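Local coordinates for protein Avidin/streptavidin (Shewanella denitrificans, PDB 3SZH) that probably binds biotin with high affinity, as a thermostable dimeric member of the avidin and streptavidin family from a cold-adapted bacterium, at residues 59-67 against 77-85; 14-22 against 33-41. All coordinates share one frame; numbering follows the deposited sequence.

Contact 1: 59-67 against 77-85; sequences TAISFSTKW and ITSWSGFYI
F63 and W80 carry this contact with an offset stack between the phenyl ring and the five-membered ring of the indole. Their planes are only 16° apart, and F63 CE2 comes within 3.2 Å of W80 CD2. The same phenyl face receives a CH-pi contact, W80 CB standing 3.7 Å from the ring centroid. F63 CG lies between the backbone N and carbonyl carbon (chi1 58°), a torsion that turns the ring over the neighbouring strand. Two threonine methyl groups add to the apolar set: T78 CG2 presses on the indole face opposite F63, while T65 CG2 meets the edge at W80 CZ3, 3.8 Å away. With an alanine at W80, the F63 ring and T65 CG2 would probably border a gap, and D115, which accepts the indole N-H, would be left without that donor.

Among the polar contacts, W67 NE1 gives T78 OG1 a nearly straight bond of 2.8 Å, with the oxygen in the indole plane. The backbones form an antiparallel ladder in which I61, F63 and T65 make hydrogen-bonded pairs with G82, W80 and T78. At the T59 end a water joins T59 OG1 to Y84 O, and T59 OG1 also bonds to the backbone N of G103 of the second subunit.

The ladder is one hairpin of the eight-stranded avidin barrel. Strand 50-57 flanks 60-66, and strand 92-101 flanks 77-85; W97 and F117 also meet the indole of W80, consistent with the aromatic biotin pocket of the family, while the face bearing S62 and S79 packs against the second subunit.

Contact 2: 14-22 against 33-41; sequences VNQDGSTLY and TGSYINRAA
R39 lays its guanidinium edge along three oxygen acceptors spaced two residues apart along segment 14-22, none of them a carboxylate. R39 NH1 donates to both G18 O and T20 OG1, the T20 OG1 bond measuring 2.8 Å, while R39 NH2 reaches Y22 OH at 2.9 Å. All three acceptors lie near the guanidinium plane, which stands 76° from the tyrosine ring, and together they fix its rotation. Flat groups are covered in turn: I37 CG2 sits over one face of the guanidinium, T20 CG2 lies over the centre of the Y22 ring, and I37 CD1 touches Y22 CE1 at 3.7 Å.

The backbone of R39 is also held. S19 OG, anti to its own carbonyl carbon (chi1 -58°), accepts a bond of 2.9 Å from R39 N at 172°.

These polar anchors sit beside and at one end of an antiparallel hairpin of the avidin barrel, in which T20 opposite I37 and Y22 opposite S35 are hydrogen-bonded pairs. On the other face Y36 turns its ring under the first segment: T20 O lies over one ring face, and Y36 OH comes within 3.3 Å of S19 CB. N15, S19 and Y36 thus gather at one end of the barrel, an arrangement consistent with the streptavidin pocket, where an Asn-Ser-Tyr trio grips the ureido oxygen of biotin.

N15 OD1 shapes the approach to the strand as an Asx turn, receiving D17 N and S19 N from opposite faces of its amide plane. A type I turn from N15 to G18 overlaps it. In segment 33-41 a second Asx turn joins N38 OD1 to A40 N, and A40 CB rests 3.8 Å from D17 CB.

From the N terminus, the chain first closes contact 2, where strand 31-37 folds back on strand 20-26 after a short excursion. It then loops through residues 38-49 and runs along strand 50-57 before entering contact 1, which closes when strand 73-85 returns beside 60-66. The two contacts are therefore in series, neither nested nor crossed, and strand 50-57 lies between them in the sheet. Curvature of the barrel nevertheless brings their inner faces together: W67 CH2 packs on the Y36 ring and on N38 of the 33-41 segment, Y36 OH lies 3.5 Å from W80 CZ2, and F63 touches L21. Two hairpins thereby share one barrel interior.

Contact 1: 59-67 against 77-85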
loop_
_atom_site.group_PDB
_atom_site.type_symbol
_atom_site.label_atom_id
_atom_site.label_comp_id
_atom_site.label_asym_id
_atom_site.label_seq_id
_atom_site.Cartn_x
_atom_site.Cartn_y
_atom_site.Cartn_z
ATOM N N THR B 59 15.129 -1.529 4.926
ATOM C CA THR B 59 14.960 -0.163 4.458
ATOM C C THR B 59 13.818 0.029 3.466
ATOM O O THR B 59 13.549 1.154 3.090
ATOM C CB THR B 59 16.251 0.369 3.804
ATOM O OG1 THR B 59 16.538 -0.424 2.640
ATOM C CG2 THR B 59 17.421 0.333 4.797
ATOM N N ALA B 60 13.156 -1.060 3.053
ATOM C CA ALA B 60 11.974 -0.959 2.207
ATOM C C ALA B 60 10.758 -0.642 3.081
ATOM O O ALA B 60 10.631 -1.122 4.209
ATOM C CB ALA B 60 11.752 -2.252 1.459
ATOM N N ILE B 61 9.852 0.143 2.519
ATOM C CA ILE B 61 8.619 0.522 3.232
ATOM C C ILE B 61 7.486 0.709 2.243
ATOM O O ILE B 61 7.668 1.225 1.126
ATOM C CB ILE B 61 8.828 1.816 4.083
ATOM C CG1 ILE B 61 7.550 2.206 4.839
ATOM C CG2 ILE B 61 9.398 2.955 3.238
ATOM C CD1 ILE B 61 7.732 3.319 5.814
ATOM N N SER B 62 6.302 0.257 2.632
ATOM C CA SER B 62 5.058 0.627 1.963
ATOM C C SER B 62 4.141 1.245 3.010
ATOM O O SER B 62 4.104 0.787 4.165
ATOM C CB SER B 62 4.379 -0.580 1.289
ATOM O OG SER B 62 3.717 -1.403 2.214
ATOM N N PHE B 63 3.384 2.255 2.616
ATOM C CA PHE B 63 2.325 2.748 3.504
ATOM C C PHE B 63 1.199 3.270 2.668
ATOM O O PHE B 63 1.389 3.671 1.521
ATOM C CB PHE B 63 2.870 3.779 4.521
ATOM C CG PHE B 63 3.529 4.998 3.912
ATOM C CD1 PHE B 63 4.871 4.992 3.577
ATOM C CD2 PHE B 63 2.791 6.188 3.727
ATOM C CE1 PHE B 63 5.484 6.124 3.044
ATOM C CE2 PHE B 63 3.426 7.333 3.189
ATOM C CZ PHE B 63 4.760 7.290 2.865
ATOM N N SER B 64 -0.002 3.228 3.236
ATOM C CA SER B 64 -1.199 3.623 2.488
ATOM C C SER B 64 -2.202 4.265 3.427
ATOM O O SER B 64 -2.311 3.911 4.621
ATOM C CB SER B 64 -1.766 2.395 1.767
ATOM O OG SER B 64 -3.010 2.595 1.118
ATOM N N THR B 65 -2.934 5.236 2.871
ATOM C CA THR B 65 -3.958 5.954 3.612
ATOM C C THR B 65 -5.228 6.031 2.790
ATOM O O THR B 65 -5.192 6.291 1.576
ATOM C CB THR B 65 -3.480 7.354 4.053
ATOM O OG1 THR B 65 -4.353 7.849 5.075
ATOM C CG2 THR B 65 -3.438 8.354 2.925
ATOM N N LYS B 66 -6.355 5.808 3.463
ATOM C CA LYS B 66 -7.675 6.064 2.909
ATOM C C LYS B 66 -8.078 7.490 3.260
ATOM O O LYS B 66 -8.044 7.884 4.429
ATOM C CB LYS B 66 -8.671 5.041 3.472
ATOM C CG LYS B 66 -10.133 5.330 3.144
ATOM C CD LYS B 66 -11.049 4.191 3.622
ATOM C CE LYS B 66 -12.496 4.587 3.501
ATOM N NZ LYS B 66 -13.398 3.423 3.769
ATOM N N TRP B 67 -8.478 8.272 2.260
ATOM C CA TRP B 67 -8.803 9.677 2.493
ATOM C C TRP B 67 -10.220 9.856 3.007
ATOM O O TRP B 67 -11.084 10.470 2.355
ATOM C CB TRP B 67 -8.557 10.513 1.232
ATOM C CG TRP B 67 -7.123 10.508 0.794
ATOM C CD1 TRP B 67 -6.579 9.816 -0.266
ATOM C CD2 TRP B 67 -6.042 11.181 1.429
ATOM N NE1 TRP B 67 -5.214 10.040 -0.329
ATOM C CE2 TRP B 67 -4.868 10.888 0.688
ATOM C CE3 TRP B 67 -5.958 12.040 2.532
ATOM C CZ2 TRP B 67 -3.619 11.413 1.030
ATOM C CZ3 TRP B 67 -4.723 12.544 2.875
ATOM C CH2 TRP B 67 -3.575 12.235 2.128
ATOM N N ILE B 77 -7.763 6.576 -2.225
ATOM C CA ILE B 77 -6.751 5.916 -1.392
ATOM C C ILE B 77 -5.399 6.169 -2.065
ATOM O O ILE B 77 -5.268 5.960 -3.283
ATOM C CB ILE B 77 -6.972 4.372 -1.353
ATOM C CG1 ILE B 77 -8.383 4.023 -0.821
ATOM C CG2 ILE B 77 -5.884 3.690 -0.492
ATOM C CD1 ILE B 77 -8.769 2.575 -1.042
ATOM N N THR B 78 -4.400 6.590 -1.286
ATOM C CA THR B 78 -3.034 6.712 -1.789
ATOM C C THR B 78 -2.153 5.654 -1.166
ATOM O O THR B 78 -2.273 5.357 0.025
ATOM C CB THR B 78 -2.454 8.104 -1.493
ATOM O OG1 THR B 78 -3.293 9.070 -2.118
ATOM C CG2 THR B 78 -1.010 8.258 -2.042
ATOM N N SER B 79 -1.301 5.047 -1.983
ATOM C CA SER B 79 -0.333 4.061 -1.532
ATOM C C SER B 79 1.051 4.476 -1.997
ATOM O O SER B 79 1.249 4.805 -3.163
ATOM C CB SER B 79 -0.612 2.697 -2.125
ATOM O OG SER B 79 -1.879 2.254 -1.718
ATOM N N TRP B 80 2.012 4.452 -1.098
ATOM C CA TRP B 80 3.421 4.764 -1.354
ATOM C C TRP B 80 4.239 3.490 -1.216
ATOM O O TRP B 80 4.042 2.684 -0.300
ATOM C CB TRP B 80 3.902 5.756 -0.308
ATOM C CG TRP B 80 3.367 7.149 -0.348
ATOM C CD1 TRP B 80 3.983 8.239 -0.873
ATOM C CD2 TRP B 80 2.137 7.629 0.223
ATOM N NE1 TRP B 80 3.257 9.375 -0.652
ATOM C CE2 TRP B 80 2.097 9.028 0.004
ATOM C CE3 TRP B 80 1.088 7.025 0.944
ATOM C CZ2 TRP B 80 1.069 9.835 0.505
ATOM C CZ3 TRP B 80 0.049 7.829 1.411
ATOM C CH2 TRP B 80 0.056 9.214 1.199
ATOM N N SER B 81 5.221 3.354 -2.107
ATOM C CA SER B 81 6.249 2.323 -2.020
ATOM C C SER B 81 7.587 3.029 -2.066
ATOM O O SER B 81 7.799 3.884 -2.928
ATOM C CB SER B 81 6.194 1.375 -3.216
ATOM O OG SER B 81 4.961 0.678 -3.266
ATOM N N GLY B 82 8.494 2.708 -1.163
ATOM C CA GLY B 82 9.755 3.415 -1.173
ATOM C C GLY B 82 10.793 2.802 -0.279
ATOM O O GLY B 82 10.691 1.670 0.185
ATOM N N PHE B 83 11.865 3.556 -0.100
ATOM C CA PHE B 83 13.029 3.051 0.616
ATOM C C PHE B 83 13.734 4.172 1.355
ATOM O O PHE B 83 13.722 5.337 0.948
ATOM C CB PHE B 83 13.991 2.338 -0.344
ATOM C CG PHE B 83 14.430 3.192 -1.492
ATOM C CD1 PHE B 83 13.710 3.188 -2.681
ATOM C CD2 PHE B 83 15.549 4.026 -1.377
ATOM C CE1 PHE B 83 14.091 3.999 -3.743
ATOM C CE2 PHE B 83 15.927 4.825 -2.424
ATOM C CZ PHE B 83 15.207 4.818 -3.601
ATOM N N TYR B 84 14.331 3.793 2.471
ATOM C CA TYR B 84 15.109 4.709 3.286
ATOM C C TYR B 84 16.512 4.889 2.735
ATOM O O TYR B 84 17.176 3.913 2.361
ATOM C CB TYR B 84 15.174 4.166 4.702
ATOM C CG TYR B 84 16.069 4.982 5.616
ATOM C CD1 TYR B 84 15.593 6.120 6.260
ATOM C CD2 TYR B 84 17.414 4.638 5.794
ATOM C CE1 TYR B 84 16.427 6.880 7.090
ATOM C CE2 TYR B 84 18.243 5.380 6.618
ATOM C CZ TYR B 84 17.752 6.503 7.251
ATOM O OH TYR B 84 18.593 7.223 8.062
ATOM N N ILE B 85 16.962 6.137 2.742
ATOM C CA ILE B 85 18.324 6.484 2.363
ATOM C C ILE B 85 18.870 7.530 3.324
ATOM O O ILE B 85 18.148 8.379 3.840
ATOM C CB ILE B 85 18.425 6.966 0.893
ATOM C CG1 ILE B 85 17.343 7.999 0.536
ATOM C CG2 ILE B 85 18.440 5.777 -0.058
ATOM C CD1 ILE B 85 17.309 8.400 -0.942
HETATM O O HOH W 1 17.411 1.574 1.041
#

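Contact 2: 14-22 against 33-41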
loop_
_atom_site.group_PDB
_atom_site.type_symbol
_atom_site.label_atom_id
_atom_site.label_comp_id
_atom_site.label_asym_id
_atom_site.label_seq_id
_atom_site.Cartn_x
_atom_site.Cartn_y
_atom_site.Cartn_z
ATOM N N VAL B 14 8.642 14.366 6.309
ATOM C CA VAL B 14 7.896 15.456 5.659
ATOM C C VAL B 14 8.281 15.541 4.191
ATOM O O VAL B 14 9.460 15.633 3.852
ATOM C CB VAL B 14 8.141 16.846 6.336
ATOM C CG1 VAL B 14 7.144 17.855 5.848
ATOM C CG2 VAL B 14 8.048 16.749 7.837
ATOM N N ASN B 15 7.307 15.537 3.301
ATOM C CA ASN B 15 7.595 15.587 1.868
ATOM C C ASN B 15 7.685 17.004 1.313
ATOM O O ASN B 15 7.609 18.004 2.022
ATOM C CB ASN B 15 6.616 14.695 1.055
ATOM C CG ASN B 15 5.225 15.294 0.914
ATOM O OD1 ASN B 15 4.996 16.471 1.213
ATOM N ND2 ASN B 15 4.282 14.485 0.434
ATOM N N GLN B 16 7.913 17.075 0.008
ATOM C CA GLN B 16 8.111 18.354 -0.703
ATOM C C GLN B 16 6.874 19.278 -0.747
ATOM O O GLN B 16 6.977 20.451 -1.151
ATOM C CB GLN B 16 8.660 18.096 -2.123
ATOM C CG GLN B 16 7.637 17.547 -3.121
ATOM C CD GLN B 16 7.238 16.075 -2.910
ATOM O OE1 GLN B 16 7.922 15.305 -2.212
ATOM N NE2 GLN B 16 6.155 15.681 -3.565
ATOM N N ASP B 17 5.708 18.757 -0.390
ATOM C CA ASP B 17 4.498 19.551 -0.256
ATOM C C ASP B 17 4.289 20.073 1.157
ATOM O O ASP B 17 3.359 20.855 1.386
ATOM C CB ASP B 17 3.277 18.721 -0.623
ATOM C CG ASP B 17 3.288 18.255 -2.052
ATOM O OD1 ASP B 17 3.802 18.979 -2.937
ATOM O OD2 ASP B 17 2.743 17.156 -2.300
ATOM N N GLY B 18 5.111 19.606 2.105
ATOM C CA GLY B 18 4.905 19.915 3.523
ATOM C C GLY B 18 4.055 18.904 4.280
ATOM O O GLY B 18 3.744 19.125 5.450
ATOM N N SER B 19 3.697 17.790 3.633
ATOM C CA SER B 19 2.857 16.754 4.267
ATOM C C SER B 19 3.698 15.838 5.116
ATOM O O SER B 19 4.824 15.522 4.745
ATOM C CB SER B 19 2.164 15.948 3.183
ATOM O OG SER B 19 1.380 16.794 2.370
ATOM N N THR B 20 3.152 15.369 6.237
ATOM C CA THR B 20 3.920 14.546 7.168
ATOM C C THR B 20 3.310 13.154 7.357
ATOM O O THR B 20 2.109 13.012 7.625
ATOM C CB THR B 20 4.022 15.204 8.548
ATOM O OG1 THR B 20 4.545 16.524 8.387
ATOM C CG2 THR B 20 4.911 14.411 9.513
ATOM N N LEU B 21 4.168 12.147 7.242
ATOM C CA LEU B 21 3.940 10.807 7.755
ATOM C C LEU B 21 4.460 10.686 9.166
ATOM O O LEU B 21 5.660 10.870 9.405
ATOM C CB LEU B 21 4.604 9.762 6.861
ATOM C CG LEU B 21 4.589 8.315 7.373
ATOM C CD1 LEU B 21 3.168 7.772 7.371
ATOM C CD2 LEU B 21 5.494 7.412 6.562
ATOM N N TYR B 22 3.564 10.379 10.093
ATOM C CA TYR B 22 3.877 10.098 11.500
ATOM C C TYR B 22 3.821 8.593 11.678
ATOM O O TYR B 22 2.706 8.026 11.720
ATOM C CB TYR B 22 2.872 10.798 12.427
ATOM C CG TYR B 22 2.772 12.294 12.246
ATOM C CD1 TYR B 22 1.863 12.836 11.321
ATOM C CD2 TYR B 22 3.587 13.176 12.977
ATOM C CE1 TYR B 22 1.745 14.209 11.141
ATOM C CE2 TYR B 22 3.476 14.545 12.820
ATOM C CZ TYR B 22 2.541 15.055 11.901
ATOM O OH TYR B 22 2.409 16.413 11.688
ATOM N N THR B 33 1.759 1.090 11.653
ATOM C CA THR B 33 0.610 1.974 11.844
ATOM C C THR B 33 1.140 3.397 11.935
ATOM O O THR B 33 2.310 3.630 12.257
ATOM C CB THR B 33 -0.204 1.683 13.101
ATOM O OG1 THR B 33 0.548 2.056 14.261
ATOM C CG2 THR B 33 -0.637 0.217 13.188
ATOM N N GLY B 34 0.276 4.353 11.627
ATOM C CA GLY B 34 0.633 5.750 11.780
ATOM C C GLY B 34 -0.486 6.656 11.344
ATOM O O GLY B 34 -1.649 6.228 11.194
ATOM N N SER B 35 -0.162 7.922 11.158
ATOM C CA SER B 35 -1.085 8.971 10.730
ATOM C C SER B 35 -0.415 9.782 9.638
ATOM O O SER B 35 0.816 9.886 9.603
ATOM C CB SER B 35 -1.450 9.910 11.877
ATOM O OG SER B 35 -2.097 9.231 12.947
ATOM N N TYR B 36 -1.201 10.396 8.771
ATOM C CA TYR B 36 -0.710 11.266 7.712
ATOM C C TYR B 36 -1.467 12.576 7.771
ATOM O O TYR B 36 -2.706 12.582 7.875
ATOM C CB TYR B 36 -0.910 10.586 6.376
ATOM C CG TYR B 36 -0.214 11.225 5.215
ATOM C CD1 TYR B 36 -0.823 12.226 4.481
ATOM C CD2 TYR B 36 1.079 10.845 4.864
ATOM C CE1 TYR B 36 -0.191 12.819 3.388
ATOM C CE2 TYR B 36 1.724 11.423 3.749
ATOM C CZ TYR B 36 1.067 12.400 3.035
ATOM O OH TYR B 36 1.703 12.963 1.944
ATOM N N ILE B 37 -0.720 13.677 7.678
ATOM C CA ILE B 37 -1.331 14.992 7.533
ATOM C C ILE B 37 -0.875 15.603 6.223
ATOM O O ILE B 37 0.330 15.852 6.017
ATOM C CB ILE B 37 -1.074 15.931 8.719
ATOM C CG1 ILE B 37 -1.664 15.349 10.009
ATOM C CG2 ILE B 37 -1.646 17.328 8.424
ATOM C CD1 ILE B 37 -1.428 16.195 11.276
ATOM N N ASN B 38 -1.833 15.792 5.324
ATOM C CA ASN B 38 -1.605 16.420 4.021
ATOM C C ASN B 38 -1.582 17.926 4.188
ATOM O O ASN B 38 -2.442 18.525 4.839
ATOM C CB ASN B 38 -2.767 15.998 3.107
ATOM C CG ASN B 38 -2.794 16.727 1.778
ATOM O OD1 ASN B 38 -1.757 16.996 1.176
ATOM N ND2 ASN B 38 -3.982 17.013 1.299
ATOM N N ARG B 39 -0.579 18.549 3.569
ATOM C CA ARG B 39 -0.492 20.011 3.565
ATOM C C ARG B 39 -0.206 20.561 2.165
ATOM O O ARG B 39 0.348 21.656 2.017
ATOM C CB ARG B 39 0.568 20.493 4.569
ATOM C CG ARG B 39 0.270 20.021 5.986
ATOM C CD ARG B 39 1.145 20.718 7.008
ATOM N NE ARG B 39 1.021 20.118 8.338
ATOM C CZ ARG B 39 1.681 19.035 8.737
ATOM N NH1 ARG B 39 2.530 18.419 7.933
ATOM N NH2 ARG B 39 1.474 18.554 9.950
ATOM N N ALA B 40 -0.549 19.797 1.129
ATOM C CA ALA B 40 -0.325 20.243 -0.260
ATOM C C ALA B 40 -1.247 21.406 -0.618
ATOM O O ALA B 40 -2.468 21.259 -0.660
ATOM C CB ALA B 40 -0.490 19.103 -1.212
ATOM N N ALA B 41 -0.646 22.573 -0.869
ATOM C CA ALA B 41 -1.409 23.803 -1.115
ATOM C C ALA B 41 -2.410 23.637 -2.248
ATOM O O ALA B 41 -2.069 23.109 -3.310
ATOM C CB ALA B 41 -0.465 24.967 -1.395
HETATM O O HOH W 2 2.292 22.620 -0.546
#